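Local coordinates for protein oxalate--CoA ligase (Arabidopsis thaliana, PDB 5IE2) that belongs to the ANL group of AMP-binding enzymes, built from a large N-terminal and a small C-terminal part, and binds adenosine-5'-triphosphate, at residues Glu94-Leu99 and Ser122-Ser127; Asp427-Thr432 and Lys471-Lys476. All coordinates share one frame; numbering follows the deposited sequence. Where two conformers were deposited one is given.

Contact 1 of 2, residues Glu94-Leu99 and Ser122-Ser127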
# COMPACT_ATOMS: atom_id res chain seq x y z
N GLU A 94 -13.32 11.20 13.64
CA GLU A 94 -12.52 10.98 12.42
C GLU A 94 -13.43 10.62 11.26
O GLU A 94 -13.31 11.18 10.16
CB GLU A 94 -11.49 9.90 12.65
CG GLU A 94 -10.42 10.33 13.68
CD GLU A 94 -9.45 9.21 14.06
OE1 GLU A 94 -9.87 8.10 14.41
OE2 GLU A 94 -8.23 9.45 13.95
N PHE A 95 -14.35 9.69 11.49
CA PHE A 95 -15.30 9.34 10.44
C PHE A 95 -16.11 10.54 9.97
O PHE A 95 -16.35 10.69 8.77
CB PHE A 95 -16.26 8.25 10.88
CG PHE A 95 -15.74 6.85 10.69
CD1 PHE A 95 -15.43 6.36 9.42
CD2 PHE A 95 -15.61 5.98 11.80
CE1 PHE A 95 -14.98 5.02 9.24
CE2 PHE A 95 -15.19 4.66 11.62
CZ PHE A 95 -14.85 4.19 10.35
N GLU A 96 -16.54 11.39 10.88
CA GLU A 96 -17.31 12.55 10.49
C GLU A 96 -16.47 13.44 9.59
O GLU A 96 -16.95 13.92 8.53
CB GLU A 96 -17.83 13.33 11.71
CG GLU A 96 -18.46 14.65 11.29
CD GLU A 96 -19.07 15.45 12.44
OE1 GLU A 96 -19.27 14.89 13.55
OE2 GLU A 96 -19.36 16.65 12.21
N PHE A 97 -15.21 13.62 9.98
CA PHE A 97 -14.32 14.41 9.13
C PHE A 97 -14.13 13.82 7.72
O PHE A 97 -14.21 14.55 6.73
CB PHE A 97 -12.93 14.59 9.77
CG PHE A 97 -11.97 15.34 8.88
CD1 PHE A 97 -11.97 16.72 8.86
CD2 PHE A 97 -11.12 14.66 8.02
CE1 PHE A 97 -11.10 17.43 8.03
CE2 PHE A 97 -10.26 15.36 7.15
CZ PHE A 97 -10.25 16.75 7.17
N TYR A 98 -13.83 12.51 7.63
CA TYR A 98 -13.52 11.94 6.33
C TYR A 98 -14.77 11.78 5.46
O TYR A 98 -14.69 11.87 4.24
CB TYR A 98 -12.80 10.57 6.51
CG TYR A 98 -11.37 10.79 6.99
CD1 TYR A 98 -10.47 11.48 6.20
CD2 TYR A 98 -10.94 10.34 8.25
CE1 TYR A 98 -9.18 11.74 6.62
CE2 TYR A 98 -9.64 10.59 8.69
CZ TYR A 98 -8.75 11.28 7.86
OH TYR A 98 -7.45 11.56 8.24
N LEU A 99 -15.90 11.48 6.08
CA LEU A 99 -17.15 11.41 5.34
C LEU A 99 -17.50 12.77 4.76
O LEU A 99 -17.89 12.85 3.59
CB LEU A 99 -18.29 10.90 6.21
CG LEU A 99 -18.27 9.42 6.58
CD1 LEU A 99 -19.32 9.18 7.65
CD2 LEU A 99 -18.61 8.53 5.33
N SER A 122 -25.01 9.14 10.60
CA SER A 122 -26.28 9.64 11.09
C SER A 122 -26.21 11.14 11.40
O SER A 122 -27.13 11.89 11.05
CB SER A 122 -26.71 8.87 12.34
OG SER A 122 -27.92 9.40 12.84
N LYS A 123 -25.13 11.57 12.05
CA LYS A 123 -24.98 13.00 12.36
C LYS A 123 -24.96 13.84 11.08
O LYS A 123 -25.51 14.94 11.05
CB LYS A 123 -23.71 13.23 13.18
CG LYS A 123 -23.40 14.68 13.50
CD LYS A 123 -22.24 14.77 14.48
CE LYS A 123 -21.76 16.22 14.67
NZ LYS A 123 -20.48 16.25 15.47
N LEU A 124 -24.38 13.31 10.02
CA LEU A 124 -24.29 14.03 8.76
C LEU A 124 -25.45 13.74 7.81
O LEU A 124 -25.43 14.24 6.70
CB LEU A 124 -22.99 13.66 8.05
CG LEU A 124 -21.67 14.05 8.68
CD1 LEU A 124 -20.46 13.32 7.97
CD2 LEU A 124 -21.49 15.58 8.68
N LYS A 125 -26.42 12.94 8.24
CA LYS A 125 -27.59 12.57 7.42
C LYS A 125 -27.19 11.87 6.12
O LYS A 125 -27.78 12.09 5.08
CB LYS A 125 -28.46 13.82 7.13
CG LYS A 125 -29.03 14.45 8.40
CD LYS A 125 -29.82 13.39 9.17
CE LYS A 125 -30.66 13.95 10.34
NZ LYS A 125 -31.75 12.99 10.77
N ILE A 126 -26.20 11.00 6.22
CA ILE A 126 -25.76 10.17 5.09
C ILE A 126 -26.37 8.78 5.23
O ILE A 126 -26.22 8.15 6.28
CB ILE A 126 -24.21 10.07 5.06
CG1 ILE A 126 -23.63 11.46 4.76
CG2 ILE A 126 -23.71 9.05 4.04
CD1 ILE A 126 -22.14 11.53 4.99
N SER A 127 -27.04 8.28 4.20
CA SER A 127 -27.63 6.94 4.25
C SER A 127 -26.61 5.84 4.56
O SER A 127 -25.47 5.88 4.14
CB SER A 127 -28.31 6.61 2.92
OG SER A 127 -29.18 7.66 2.55
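Leu124 packs its CD1 methyl against the flank of helix 92-101. It meets two parts of that helix at once: the carbonyl O of Glu96 at 3.6 Å from CD1, and the CB of Leu99, which lies 3.7 Å from Leu124 CD1. Ile126 comes in beside it, its CD1 4.1 Å from the same Leu99 CB, so two branched side chains from the turn share one spot on the helix. Leu99 is buried, and its own side chain also touches Ser104. The two helices belong to consecutive crossovers of the alpha/beta layer: helix 92-101 leads from strand 82-85 to strand 104-110, and helix 115-123 joins 104-110 to the neighbouring parallel strand 127-132 in a beta-alpha-beta crossover. Helix 115-123 gives way to the turn through a Schellman motif, with Lys125 at positive phi (59°) and its N bonded to Ser122 O at 3.1 Å; this brings Leu124 and Ile126 both round to helix 92-101. Toward solvent the contact loosens into an oblique salt bridge, with the last carbons of Lys123 passing close to Glu96 OE1. Glu96 and Lys123 both set CG anti to the backbone N (chi1 172° and 177°) and run extended. Lys123 NZ donates to the syn lone pair of Glu96 OE1, 2.6 Å away, and Lys123 CE follows at 3.0 Å from that oxygen. Lower down the Glu96 chain, CG lies 4.1 Å from both Leu124 CD1 and CD2, its aliphatic part covering the leucine's two methyls before the carboxylate reaches the ammonium group of Lys123, an exposed residue.

Contact 2 of 2, residues Asp427-Thr432 and Lys471-Lys476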
# COMPACT_ATOMS: atom_id res chain seq x y z
N ASP A 427 18.95 3.31 9.63
CA ASP A 427 18.02 2.22 10.01
C ASP A 427 18.54 0.86 9.56
O ASP A 427 18.42 -0.17 10.28
CB ASP A 427 16.63 2.35 9.35
CG ASP A 427 15.78 3.48 9.89
OD1 ASP A 427 16.17 4.13 10.86
OD2 ASP A 427 14.66 3.72 9.32
N ALA A 428 19.01 0.86 8.31
CA ALA A 428 19.50 -0.39 7.73
C ALA A 428 20.67 -0.90 8.58
O ALA A 428 20.81 -2.10 8.80
CB ALA A 428 19.93 -0.19 6.28
N VAL A 429 21.52 0.01 9.04
CA VAL A 429 22.62 -0.48 9.91
C VAL A 429 22.10 -1.00 11.26
O VAL A 429 22.55 -2.04 11.75
CB VAL A 429 23.70 0.64 10.13
CG1 VAL A 429 24.61 0.32 11.35
CG2 VAL A 429 24.55 0.87 8.83
N LEU A 430 21.16 -0.29 11.87
CA LEU A 430 20.65 -0.72 13.19
C LEU A 430 20.10 -2.12 13.14
O LEU A 430 20.31 -2.93 14.06
CB LEU A 430 19.55 0.21 13.66
CG LEU A 430 20.08 1.61 13.95
CD1 LEU A 430 18.89 2.57 14.23
CD2 LEU A 430 21.06 1.50 15.12
N LEU A 431 19.36 -2.41 12.07
CA LEU A 431 18.77 -3.75 11.97
C LEU A 431 19.79 -4.90 11.81
O LEU A 431 19.41 -6.08 11.91
CB LEU A 431 17.80 -3.80 10.77
CG LEU A 431 16.53 -2.97 10.98
CD1 LEU A 431 15.57 -3.12 9.77
CD2 LEU A 431 15.80 -3.37 12.26
N THR A 432 21.05 -4.58 11.50
CA THR A 432 22.07 -5.64 11.40
C THR A 432 22.70 -5.97 12.75
O THR A 432 23.47 -6.92 12.84
CB THR A 432 23.21 -5.32 10.41
OG1 THR A 432 24.03 -4.27 10.91
CG2 THR A 432 22.67 -4.89 9.05
N LYS A 471 25.69 2.35 19.90
CA LYS A 471 26.53 3.38 19.37
C LYS A 471 27.86 2.81 18.89
O LYS A 471 28.31 3.17 17.81
CB LYS A 471 26.73 4.49 20.41
CG LYS A 471 25.49 5.37 20.57
CD LYS A 471 25.72 6.51 21.58
CE LYS A 471 26.49 7.65 20.97
NZ LYS A 471 26.59 8.85 21.88
N ALA A 472 28.50 1.94 19.66
CA ALA A 472 29.78 1.36 19.25
C ALA A 472 29.66 0.58 17.93
O ALA A 472 30.53 0.69 16.99
CB ALA A 472 30.32 0.44 20.38
N PHE A 473 28.58 -0.19 17.85
CA PHE A 473 28.30 -0.96 16.66
C PHE A 473 28.12 -0.02 15.45
O PHE A 473 28.68 -0.24 14.37
CB PHE A 473 27.07 -1.83 16.89
CG PHE A 473 26.69 -2.67 15.70
CD1 PHE A 473 27.27 -3.92 15.49
CD2 PHE A 473 25.75 -2.20 14.78
CE1 PHE A 473 26.89 -4.71 14.38
CE2 PHE A 473 25.41 -2.93 13.69
CZ PHE A 473 25.96 -4.20 13.48
N CYS A 474 27.31 1.02 15.62
CA CYS A 474 27.11 2.03 14.57
C CYS A 474 28.43 2.66 14.16
O CYS A 474 28.64 2.90 12.99
CB CYS A 474 26.15 3.12 15.03
SG CYS A 474 24.42 2.54 15.08
N LYS A 475 29.31 2.94 15.12
CA LYS A 475 30.59 3.58 14.80
C LYS A 475 31.46 2.67 13.96
O LYS A 475 32.35 3.17 13.25
CB LYS A 475 31.36 3.99 16.06
CG LYS A 475 30.77 5.20 16.79
CD LYS A 475 31.33 5.26 18.23
CE LYS A 475 31.06 6.61 18.93
NZ LYS A 475 31.48 6.56 20.38
N LYS A 476 31.23 1.36 14.05
CA LYS A 476 32.02 0.48 13.19
C LYS A 476 31.49 0.36 11.74
O LYS A 476 32.16 -0.15 10.87
CB LYS A 476 32.16 -0.89 13.87
CG LYS A 476 33.39 -0.86 14.82
CD LYS A 476 33.46 -2.02 15.84
CE LYS A 476 34.78 -1.96 16.65
NZ LYS A 476 36.02 -1.83 15.81
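Phe473 points the edge of its ring, not a face, at the polar atoms of 427-432, and this is the centre of a helix-against-helix contact in the small C-terminal domain of this ANL enzyme, where helix 467-477 packs against helix 423-430. Thr432 OG1 lies near the ring plane, 3.2 Å from Phe473 CZ, and Val429 O is also at the edge, 3.6 Å from Phe473 CE2. Aryl C-H groups thus face two oxygens, an arrangement that is probably mildly attractive electrostatically. With CG anti to the backbone N (chi1 179°), Phe473 reaches straight across, and Val429 CG1 meets CE2 obliquely from one side. Next to this, Cys474 presents SG, buried, to the Leu430 CD2 methyl at 3.5 Å; the leucine's CB points away from helix 467-477, and its chain brings only the tip back to the sulfur. One shell out, Ile470 touches Leu430 and Val483 touches Cys474, closing in this apolar part, while the ring of His433 meets Phe473 edge-to-face. Asp427 ties its helix to other parts of the chain, with OD2 in a salt bridge to Arg503 and OD1 accepting from Ala441 N. On another side, Leu431 and Thr432 touch helix 294-304. What fixes the oxygens that face the ring is local: Thr432 turns OG1 into the crowded position between N and the carbonyl carbon (chi1 69°). There Thr432 OG1 donates at 2.8 Å to an in-plane lone pair of Val429 O, which also takes a 3.0 Å bond from Thr432 N.

In the fold
Contact 1 and contact 2 do not touch: their centres are 47 Å apart and their nearest atoms about 23 Å. They follow one another along the chain, contact 1 in the AMP-binding part and contact 2 in the C-terminal domain. The centre of contact 1 is 25 Å from the centre of the chain and that of contact 2 is 28 Å; taken with the 47 Å between them, this puts the two on largely opposite sides of the chain centre. The residues of the ATP pocket fall between 170 and 500, which leaves contact 1 out of it altogether. Contact 2 lies next to the larger part, where the two parts meet.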